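Local coordinates for protein pyruvate kinase 1 (PDB 4KCT) that transfers a phosphoryl group from phosphoenolpyruvate to ADP in the last step of glycolysis, and also has an intrinsic oxaloacetate decarboxylase activity, at residues A380-A385 with G488-T493; M397-N402 with V478-D483; P418-T423 with V439-D444. One frame throughout, in Å; residues are numbered along the deposited sequence. Where two conformers were deposited one is given.

Contact 1 of 3, residues A380-A385 with G488-T493. With FDP (2,6-di-O-phosphono-beta-D-fructofuranose), chain F.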
loop_
_atom_site.group_PDB
_atom_site.type_symbol
_atom_site.label_atom_id
_atom_site.label_comp_id
_atom_site.label_asym_id
_atom_site.label_seq_id
_atom_site.Cartn_x
_atom_site.Cartn_y
_atom_site.Cartn_z
ATOM N N ALA A 380 -15.341 7.196 -15.812
ATOM C CA ALA A 380 -14.970 5.770 -15.875
ATOM C C ALA A 380 -14.359 5.370 -17.216
ATOM O O ALA A 380 -13.324 4.667 -17.269
ATOM C CB ALA A 380 -16.161 4.896 -15.541
ATOM N N VAL A 381 -14.960 5.829 -18.307
ATOM C CA VAL A 381 -14.417 5.514 -19.642
ATOM C C VAL A 381 -13.002 6.116 -19.826
ATOM O O VAL A 381 -12.060 5.429 -20.273
ATOM C CB VAL A 381 -15.388 5.971 -20.775
ATOM C CG1 VAL A 381 -14.674 6.001 -22.139
ATOM C CG2 VAL A 381 -16.618 5.032 -20.831
ATOM N N CYS A 382 -12.852 7.398 -19.496
ATOM C CA CYS A 382 -11.565 8.043 -19.675
ATOM C C CYS A 382 -10.484 7.466 -18.768
ATOM O O CYS A 382 -9.323 7.262 -19.196
ATOM C CB CYS A 382 -11.682 9.577 -19.554
ATOM S SG CYS A 382 -12.649 10.299 -20.943
ATOM N N SER A 383 -10.828 7.209 -17.519
ATOM C CA SER A 383 -9.848 6.651 -16.599
ATOM C C SER A 383 -9.460 5.209 -16.953
ATOM O O SER A 383 -8.271 4.864 -16.941
ATOM C CB SER A 383 -10.323 6.746 -15.149
ATOM O OG SER A 383 -11.353 5.839 -14.887
ATOM N N SER A 384 -10.414 4.411 -17.436
ATOM C CA SER A 384 -10.085 3.055 -17.843
ATOM C C SER A 384 -9.356 3.022 -19.190
ATOM O O SER A 384 -8.563 2.127 -19.448
ATOM C CB SER A 384 -11.340 2.173 -17.869
ATOM O OG SER A 384 -11.762 1.877 -16.542
ATOM N N ALA A 385 -9.620 4.022 -20.045
ATOM C CA ALA A 385 -8.842 4.175 -21.297
ATOM C C ALA A 385 -7.366 4.397 -20.975
ATOM O O ALA A 385 -6.492 3.786 -21.592
ATOM C CB ALA A 385 -9.374 5.322 -22.142
ATOM N N GLY A 488 -23.332 13.571 -26.332
ATOM C CA GLY A 488 -23.069 14.486 -25.225
ATOM C C GLY A 488 -21.757 14.183 -24.494
ATOM O O GLY A 488 -21.267 15.002 -23.748
ATOM N N TYR A 489 -21.205 12.992 -24.713
ATOM C CA TYR A 489 -20.037 12.525 -23.971
ATOM C C TYR A 489 -19.537 11.213 -24.604
ATOM O O TYR A 489 -20.276 10.563 -25.347
ATOM C CB TYR A 489 -20.376 12.310 -22.480
ATOM C CG TYR A 489 -21.405 11.225 -22.211
ATOM C CD1 TYR A 489 -22.785 11.508 -22.245
ATOM C CD2 TYR A 489 -21.010 9.905 -21.968
ATOM C CE1 TYR A 489 -23.733 10.500 -22.031
ATOM C CE2 TYR A 489 -21.950 8.901 -21.716
ATOM C CZ TYR A 489 -23.307 9.202 -21.767
ATOM O OH TYR A 489 -24.236 8.192 -21.583
ATOM N N PRO A 490 -18.274 10.830 -24.328
ATOM C CA PRO A 490 -17.768 9.556 -24.870
ATOM C C PRO A 490 -18.135 8.384 -23.936
ATOM O O PRO A 490 -17.909 8.459 -22.726
ATOM C CB PRO A 490 -16.244 9.760 -24.875
ATOM C CG PRO A 490 -16.009 10.648 -23.651
ATOM C CD PRO A 490 -17.216 11.610 -23.644
ATOM N N ASN A 491 -18.719 7.327 -24.488
ATOM C CA ASN A 491 -19.056 6.150 -23.673
ATOM C C ASN A 491 -18.287 4.907 -24.102
ATOM O O ASN A 491 -18.622 3.801 -23.685
ATOM C CB ASN A 491 -20.570 5.864 -23.720
ATOM C CG ASN A 491 -21.016 5.278 -25.053
ATOM O OD1 ASN A 491 -20.577 5.721 -26.122
ATOM N ND2 ASN A 491 -21.830 4.199 -24.993
ATOM N N GLN A 492 -17.272 5.083 -24.944
ATOM C CA GLN A 492 -16.654 3.941 -25.625
ATOM C C GLN A 492 -15.119 4.143 -25.648
ATOM O O GLN A 492 -14.653 5.239 -25.925
ATOM C CB GLN A 492 -17.182 3.860 -27.073
ATOM C CG GLN A 492 -16.525 2.757 -27.901
ATOM C CD GLN A 492 -17.072 2.696 -29.310
ATOM O OE1 GLN A 492 -16.409 3.111 -30.283
ATOM N NE2 GLN A 492 -18.273 2.188 -29.438
ATOM N N THR A 493 -14.359 3.068 -25.412
ATOM C CA THR A 493 -12.906 3.052 -25.671
ATOM C C THR A 493 -12.601 1.831 -26.509
ATOM O O THR A 493 -13.152 0.742 -26.243
ATOM C CB THR A 493 -12.106 2.816 -24.363
ATOM O OG1 THR A 493 -12.680 3.553 -23.278
ATOM C CG2 THR A 493 -10.628 3.207 -24.538
HETATM P P1 FDP F . -19.694 13.722 -31.390
HETATM O O1P FDP F . -19.182 12.422 -31.973
HETATM O O2P FDP F . -18.998 14.921 -31.982
HETATM O O3P FDP F . -21.207 13.832 -31.294
HETATM O O1 FDP F . -21.816 13.326 -28.746
HETATM C C1 FDP F . -20.860 12.265 -28.832
HETATM C C2 FDP F . -19.460 12.861 -28.738
HETATM O O2 FDP F . -19.166 13.762 -29.842
HETATM C C3 FDP F . -18.370 11.800 -28.631
HETATM O O3 FDP F . -18.112 11.170 -29.884
HETATM C C4 FDP F . -17.194 12.655 -28.190
HETATM O O4 FDP F . -16.101 11.885 -27.660
HETATM C C5 FDP F . -17.855 13.527 -27.133
HETATM O O5 FDP F . -19.280 13.592 -27.506
HETATM C C6 FDP F . -17.233 14.917 -27.106
HETATM O O6 FDP F . -17.667 15.569 -25.910
HETATM P P2 FDP F . -16.910 16.918 -25.432
HETATM O O4P FDP F . -15.487 16.462 -25.068
HETATM O O5P FDP F . -16.981 17.807 -26.634
HETATM O O6P FDP F . -17.702 17.387 -24.236
#
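In the C-terminal alpha/beta domain of pyruvate kinase, helix 377-392 lies against the segment that leads out of the FDP site into strand 492-497, the last of the sheet within this chain. Val381 does most of the work on the helix. With CG1 anti to its backbone N (chi1 164°), the isopropyl group straddles the incoming chain: CG2 rests on the peptide carbonyl group of Asn491, while CG1 slides past the Thr493 side chain and comes to 3.4 Å from Thr493 OG1. A beta-branched residue suits this place, since its two methyls can reach two successive parts of the extended chain. One helical turn on, Ala385 CB meets Thr493 CG2 at 3.4 Å, tighter than ordinary methyl contact, and the small alanine lets the strand come this near. Cys382 adds a looser touch, its SG lying 4.3 Å from Pro490 CG. The carbonyl O of Pro490, buried beside Val381 CB, has no polar partner in the model.

The same segment forms one wall of the pocket for FDP, the effector of trypanosomatid pyruvate kinases. Gly488 N donates a nearly straight bond of 2.9 Å to FDP O1 (166° at the hydrogen). Its positive phi of 108° is readily adopted by glycine, because a CB would collide with the preceding carbonyl O. Pro490 turns its ring to the sugar, with CB 3.5 Å from FDP O4. Asn491 points away from the helix, its OD1 accepting from Asp483 N and its ND2 donating to Leu495 O of the second subunit, where Gln492 and Thr493 continue the sheet as an antiparallel ladder.

Contact 2 of 3, residues M397-N402 with V478-D483; sequences MLVLSN and VVVHAD. With FDP (2,6-di-O-phosphono-beta-D-fructofuranose), chain F.
Strands 397-400 and 478-481 run parallel, their axes 4.6 Å apart and 12° from alignment, with Met397, Leu398 and Val399 level with Val478, Val479 and Val480. Leu398 is gripped twice: its N donates to Val478 O, and its O accepts from Val480 N, each at 2.8 Å. Leu400 N then reaches Val480 O at 3.2 Å, almost along the C=O axis. On the face carrying Met397, Val399, Val478 and Val480, the methionine bends at chi3 (68°) so that CE lies 4.1 Å from Val478 CG1. Val399 sets CG2 near Val480 O. This apolar face, built of flexible methionine and beta-branched valine, receives helices 377-392 and 405-412. Leu398 and Val479 occupy the other face.

Strand 396-400 is the middle strand and 476-481 its neighbour in the domain's mixed five-stranded sheet, and the FDP site lies at their C-terminal ends, as is usual for parallel alpha/beta folds. There the backbones part. Leu400 O accepts from FDP O4 at 2.7 Å, Ala482 N donates to FDP O3, and Asn402 N to FDP O5P. Ser401, with OG anti to its N, places that hydroxyl 2.6 Å from FDP O4P, to which it donates. Asn402 ND2 binds O2P of the other phosphate, so this short loop meets both phosphates with neutral groups, while Lys454 and Arg457 bring positive charge to FDP. Leu400 CD2 packs alongside His481 CB at 3.8 Å. The imidazole of His481, its CG between backbone N and carbonyl carbon (chi1 51°), is fixed by ND1 donating in the ring plane to Ala482 O and by NE2 bonding to Arg494 NH2.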
loop_
_atom_site.group_PDB
_atom_site.type_symbol
_atom_site.label_atom_id
_atom_site.label_comp_id
_atom_site.label_asym_id
_atom_site.label_seq_id
_atom_site.Cartn_x
_atom_site.Cartn_y
_atom_site.Cartn_z
ATOM N N MET A 397 -2.902 8.083 -27.378
ATOM C CA MET A 397 -4.333 7.965 -27.246
ATOM C C MET A 397 -4.948 8.967 -28.199
ATOM O O MET A 397 -4.298 9.938 -28.589
ATOM C CB MET A 397 -4.743 8.288 -25.809
ATOM C CG MET A 397 -4.073 7.365 -24.771
ATOM S SD MET A 397 -4.644 7.735 -23.089
ATOM C CE MET A 397 -6.374 7.211 -23.180
ATOM N N LEU A 398 -6.191 8.728 -28.574
ATOM C CA LEU A 398 -6.902 9.584 -29.503
ATOM C C LEU A 398 -8.296 9.796 -28.919
ATOM O O LEU A 398 -8.937 8.830 -28.505
ATOM C CB LEU A 398 -7.004 8.867 -30.866
ATOM C CG LEU A 398 -7.879 9.473 -31.964
ATOM C CD1 LEU A 398 -7.462 10.896 -32.240
ATOM C CD2 LEU A 398 -7.694 8.630 -33.227
ATOM N N VAL A 399 -8.732 11.054 -28.811
ATOM C CA VAL A 399 -10.056 11.361 -28.258
ATOM C C VAL A 399 -10.755 12.390 -29.154
ATOM O O VAL A 399 -10.110 13.302 -29.681
ATOM C CB VAL A 399 -9.964 11.901 -26.793
ATOM C CG1 VAL A 399 -9.094 13.172 -26.717
ATOM C CG2 VAL A 399 -11.368 12.135 -26.189
ATOM N N LEU A 400 -12.041 12.166 -29.428
ATOM C CA LEU A 400 -12.870 13.197 -30.100
ATOM C C LEU A 400 -13.474 14.124 -29.054
ATOM O O LEU A 400 -14.110 13.660 -28.102
ATOM C CB LEU A 400 -14.000 12.541 -30.911
ATOM C CG LEU A 400 -13.617 12.075 -32.331
ATOM C CD1 LEU A 400 -12.305 11.312 -32.313
ATOM C CD2 LEU A 400 -14.734 11.219 -32.935
ATOM N N SER A 401 -13.152 15.414 -29.136
ATOM C CA SER A 401 -13.700 16.362 -28.171
ATOM C C SER A 401 -14.004 17.659 -28.866
ATOM O O SER A 401 -13.165 18.192 -29.568
ATOM C CB SER A 401 -12.711 16.617 -27.014
ATOM O OG SER A 401 -13.326 17.433 -26.025
ATOM N N ASN A 402 -15.229 18.136 -28.711
ATOM C CA ASN A 402 -15.632 19.388 -29.329
ATOM C C ASN A 402 -15.470 20.574 -28.393
ATOM O O ASN A 402 -15.021 21.651 -28.821
ATOM C CB ASN A 402 -17.072 19.282 -29.840
ATOM C CG ASN A 402 -17.257 18.097 -30.775
ATOM O OD1 ASN A 402 -16.481 17.919 -31.723
ATOM N ND2 ASN A 402 -18.180 17.208 -30.428
ATOM N N VAL A 478 -5.074 3.948 -28.178
ATOM C CA VAL A 478 -6.335 3.854 -27.432
ATOM C C VAL A 478 -7.246 4.981 -27.893
ATOM O O VAL A 478 -6.859 6.156 -27.851
ATOM C CB VAL A 478 -6.114 3.940 -25.901
ATOM C CG1 VAL A 478 -7.477 3.818 -25.164
ATOM C CG2 VAL A 478 -5.139 2.834 -25.445
ATOM N N VAL A 479 -8.450 4.630 -28.349
ATOM C CA VAL A 479 -9.319 5.584 -29.060
ATOM C C VAL A 479 -10.620 5.738 -28.278
ATOM O O VAL A 479 -11.327 4.762 -28.043
ATOM C CB VAL A 479 -9.656 5.086 -30.467
ATOM C CG1 VAL A 479 -10.572 6.074 -31.199
ATOM C CG2 VAL A 479 -8.376 4.820 -31.254
ATOM N N VAL A 480 -10.956 6.975 -27.940
ATOM C CA VAL A 480 -12.080 7.252 -27.056
ATOM C C VAL A 480 -13.051 8.195 -27.783
ATOM O O VAL A 480 -12.655 9.279 -28.245
ATOM C CB VAL A 480 -11.599 7.938 -25.760
ATOM C CG1 VAL A 480 -12.800 8.378 -24.896
ATOM C CG2 VAL A 480 -10.649 7.002 -24.974
ATOM N N HIS A 481 -14.313 7.785 -27.880
ATOM C CA HIS A 481 -15.400 8.669 -28.352
ATOM C C HIS A 481 -16.716 8.012 -28.016
ATOM O O HIS A 481 -16.746 7.095 -27.195
ATOM C CB HIS A 481 -15.286 8.965 -29.863
ATOM C CG HIS A 481 -15.142 7.728 -30.735
ATOM N ND1 HIS A 481 -16.199 6.914 -31.049
ATOM C CD2 HIS A 481 -14.047 7.240 -31.450
ATOM C CE1 HIS A 481 -15.770 5.925 -31.877
ATOM N NE2 HIS A 481 -14.471 6.139 -32.151
ATOM N N ALA A 482 -17.823 8.448 -28.632
ATOM C CA ALA A 482 -19.117 7.779 -28.336
ATOM C C ALA A 482 -19.406 6.675 -29.355
ATOM O O ALA A 482 -18.769 6.620 -30.420
ATOM C CB ALA A 482 -20.255 8.776 -28.289
ATOM N N ASP A 483 -20.259 5.726 -28.974
ATOM C CA ASP A 483 -20.738 4.739 -29.931
ATOM C C ASP A 483 -21.748 5.418 -30.851
ATOM O O ASP A 483 -21.842 6.663 -30.887
ATOM C CB ASP A 483 -21.330 3.502 -29.226
ATOM C CG ASP A 483 -22.605 3.825 -28.426
ATOM O OD1 ASP A 483 -23.241 4.876 -28.695
ATOM O OD2 ASP A 483 -22.949 3.042 -27.506
HETATM P P1 FDP F . -19.694 13.722 -31.390
HETATM O O1P FDP F . -19.182 12.422 -31.973
HETATM O O2P FDP F . -18.998 14.921 -31.982
HETATM O O3P FDP F . -21.207 13.832 -31.294
HETATM O O1 FDP F . -21.816 13.326 -28.746
HETATM C C1 FDP F . -20.860 12.265 -28.832
HETATM C C2 FDP F . -19.460 12.861 -28.738
HETATM O O2 FDP F . -19.166 13.762 -29.842
HETATM C C3 FDP F . -18.370 11.800 -28.631
HETATM O O3 FDP F . -18.112 11.170 -29.884
HETATM C C4 FDP F . -17.194 12.655 -28.190
HETATM O O4 FDP F . -16.101 11.885 -27.660
HETATM C C5 FDP F . -17.855 13.527 -27.133
HETATM O O5 FDP F . -19.280 13.592 -27.506
HETATM C C6 FDP F . -17.233 14.917 -27.106
HETATM O O6 FDP F . -17.667 15.569 -25.910
HETATM P P2 FDP F . -16.910 16.918 -25.432
HETATM O O4P FDP F . -15.487 16.462 -25.068
HETATM O O5P FDP F . -16.981 17.807 -26.634
HETATM O O6P FDP F . -17.702 17.387 -24.236
#

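Contact 3 of 3, residues P418-T423 with V439-D444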
loop_
_atom_site.group_PDB
_atom_site.type_symbol
_atom_site.label_atom_id
_atom_site.label_comp_id
_atom_site.label_asym_id
_atom_site.label_seq_id
_atom_site.Cartn_x
_atom_site.Cartn_y
_atom_site.Cartn_z
ATOM N N PRO A 418 1.285 10.820 -25.753
ATOM C CA PRO A 418 0.505 11.947 -26.253
ATOM C C PRO A 418 -1.003 11.639 -26.295
ATOM O O PRO A 418 -1.416 10.470 -26.493
ATOM C CB PRO A 418 1.036 12.142 -27.682
ATOM C CG PRO A 418 2.414 11.560 -27.643
ATOM C CD PRO A 418 2.318 10.389 -26.716
ATOM N N ILE A 419 -1.805 12.655 -26.052
ATOM C CA ILE A 419 -3.251 12.554 -26.249
ATOM C C ILE A 419 -3.627 13.385 -27.476
ATOM O O ILE A 419 -3.639 14.624 -27.432
ATOM C CB ILE A 419 -4.003 13.143 -25.065
ATOM C CG1 ILE A 419 -3.582 12.466 -23.758
ATOM C CG2 ILE A 419 -5.526 13.074 -25.289
ATOM C CD1 ILE A 419 -4.094 13.221 -22.539
ATOM N N ILE A 420 -3.862 12.708 -28.592
ATOM C CA ILE A 420 -4.318 13.390 -29.790
ATOM C C ILE A 420 -5.806 13.687 -29.685
ATOM O O ILE A 420 -6.600 12.784 -29.465
ATOM C CB ILE A 420 -4.076 12.510 -31.031
ATOM C CG1 ILE A 420 -2.563 12.209 -31.164
ATOM C CG2 ILE A 420 -4.618 13.200 -32.286
ATOM C CD1 ILE A 420 -2.258 11.121 -32.167
ATOM N N CYS A 421 -6.173 14.963 -29.768
ATOM C CA CYS A 421 -7.557 15.338 -29.695
ATOM C C CYS A 421 -7.999 15.867 -31.069
ATOM O O CYS A 421 -7.458 16.886 -31.569
ATOM C CB CYS A 421 -7.765 16.420 -28.641
ATOM S SG CYS A 421 -9.467 17.074 -28.633
ATOM N N VAL A 422 -8.958 15.179 -31.680
ATOM C CA VAL A 422 -9.601 15.691 -32.888
ATOM C C VAL A 422 -10.836 16.487 -32.503
ATOM O O VAL A 422 -11.750 15.969 -31.815
ATOM C CB VAL A 422 -9.983 14.566 -33.867
ATOM C CG1 VAL A 422 -10.637 15.164 -35.118
ATOM C CG2 VAL A 422 -8.734 13.775 -34.264
ATOM N N THR A 423 -10.819 17.768 -32.845
ATOM C CA THR A 423 -11.860 18.665 -32.430
ATOM C C THR A 423 -12.501 19.350 -33.632
ATOM O O THR A 423 -11.870 19.528 -34.671
ATOM C CB THR A 423 -11.324 19.728 -31.421
ATOM O OG1 THR A 423 -12.407 20.536 -30.965
ATOM C CG2 THR A 423 -10.272 20.618 -32.075
ATOM N N VAL A 439 -2.370 17.118 -27.927
ATOM C CA VAL A 439 -1.989 17.714 -29.201
ATOM C C VAL A 439 -3.242 17.704 -30.083
ATOM O O VAL A 439 -3.869 16.659 -30.246
ATOM C CB VAL A 439 -0.872 16.884 -29.882
ATOM C CG1 VAL A 439 -0.510 17.486 -31.237
ATOM C CG2 VAL A 439 0.370 16.838 -28.988
ATOM N N SER A 440 -3.639 18.873 -30.588
ATOM C CA SER A 440 -4.945 19.020 -31.248
ATOM C C SER A 440 -4.869 19.020 -32.760
ATOM O O SER A 440 -3.881 19.495 -33.349
ATOM C CB SER A 440 -5.626 20.293 -30.773
ATOM O OG SER A 440 -5.989 20.157 -29.411
ATOM N N VAL A 441 -5.888 18.434 -33.389
ATOM C CA VAL A 441 -6.041 18.480 -34.835
ATOM C C VAL A 441 -7.448 18.941 -35.132
ATOM O O VAL A 441 -8.406 18.437 -34.544
ATOM C CB VAL A 441 -5.873 17.081 -35.481
ATOM C CG1 VAL A 441 -5.721 17.224 -36.989
ATOM C CG2 VAL A 441 -4.672 16.383 -34.908
ATOM N N PHE A 442 -7.584 19.875 -36.061
ATOM C CA PHE A 442 -8.885 20.433 -36.369
ATOM C C PHE A 442 -9.595 19.624 -37.461
ATOM O O PHE A 442 -9.033 19.386 -38.535
ATOM C CB PHE A 442 -8.719 21.880 -36.813
ATOM C CG PHE A 442 -10.002 22.538 -37.238
ATOM C CD1 PHE A 442 -11.066 22.649 -36.353
ATOM C CD2 PHE A 442 -10.130 23.073 -38.521
ATOM C CE1 PHE A 442 -12.232 23.321 -36.730
ATOM C CE2 PHE A 442 -11.277 23.741 -38.900
ATOM C CZ PHE A 442 -12.341 23.849 -38.012
ATOM N N TYR A 443 -10.832 19.224 -37.191
ATOM C CA TYR A 443 -11.709 18.632 -38.210
ATOM C C TYR A 443 -12.729 19.660 -38.650
ATOM O O TYR A 443 -13.549 20.110 -37.849
ATOM C CB TYR A 443 -12.447 17.398 -37.661
ATOM C CG TYR A 443 -13.458 16.782 -38.667
ATOM C CD1 TYR A 443 -13.016 15.982 -39.731
ATOM C CD2 TYR A 443 -14.827 16.998 -38.539
ATOM C CE1 TYR A 443 -13.907 15.460 -40.673
ATOM C CE2 TYR A 443 -15.736 16.469 -39.478
ATOM C CZ TYR A 443 -15.255 15.669 -40.522
ATOM O OH TYR A 443 -16.117 15.113 -41.439
ATOM N N ASP A 444 -12.687 20.018 -39.932
ATOM C CA ASP A 444 -13.588 21.027 -40.475
ATOM C C ASP A 444 -14.912 20.419 -40.959
ATOM O O ASP A 444 -15.013 19.964 -42.095
ATOM C CB ASP A 444 -12.903 21.759 -41.621
ATOM C CG ASP A 444 -13.647 23.022 -42.035
ATOM O OD1 ASP A 444 -14.874 23.100 -41.811
ATOM O OD2 ASP A 444 -12.989 23.945 -42.540
#
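Five main-chain hydrogen bonds carry this parallel pairing of strands 419-423 and 439-442, starting with Val439 N to Ile419 O at 2.8 Å. Val439 O accepts from Cys421 N, Cys421 O from Val441 N, and Val441 O from Thr423 N. The last, Tyr443 N to Thr423 O, is 2.7 Å long and almost perfectly straight at 177°. CA-H...O contacts fill in between, as from Ser440 CA to Cys421 O.

Apolar contacts lie on the face of Ile420, Val422, Val439 and Val441. Ile420 and Val441 stand side by side, CG2 to CG2 at 4.1 Å, and Val422 CG1 crosses obliquely to Tyr443 CB at 3.8 Å. The beta-branched Ile420, Val422 and Val441 suit an extended backbone.

Polar groups are met elsewhere: Thr423 OG1, anti to its N (chi1 -176°), bonds to Ser401 O in the FDP-binding loop and Arg425 N, and Tyr443 OH to Gly449 O. Asp444 is the N-cap of the next helix.

The two strands are joined through helix 426-431 in a beta-alpha-beta unit. That helix packs against Thr423, Ser440 and Phe442, helix 455-467 meets Ile420, Val441 and Tyr443, and strand 396-400 continues the sheet beyond 419-423.

How the contacts relate
From the N terminus, helix 377-392 comes first, and contact 1 closes the widest loop when 488-493 returns to it. Inside that loop, contact 2 joins 397-402 to 478-483, and within this in turn contact 3 closes the short beta-alpha-beta unit from 418-423 to 439-444. The three are nested and none cross. All three reach one sheet; contacts 2 and 3 join in it through a probable hydrogen bond from Ile420 N to Met397 O. Contacts 1 and 2 meet through Thr493 against Val478 and both touch FDP, whereas contacts 1 and 3 have centres about 17 Å apart and do not touch. Together they tie helix 377-392 to the five strands of the domain's sheet.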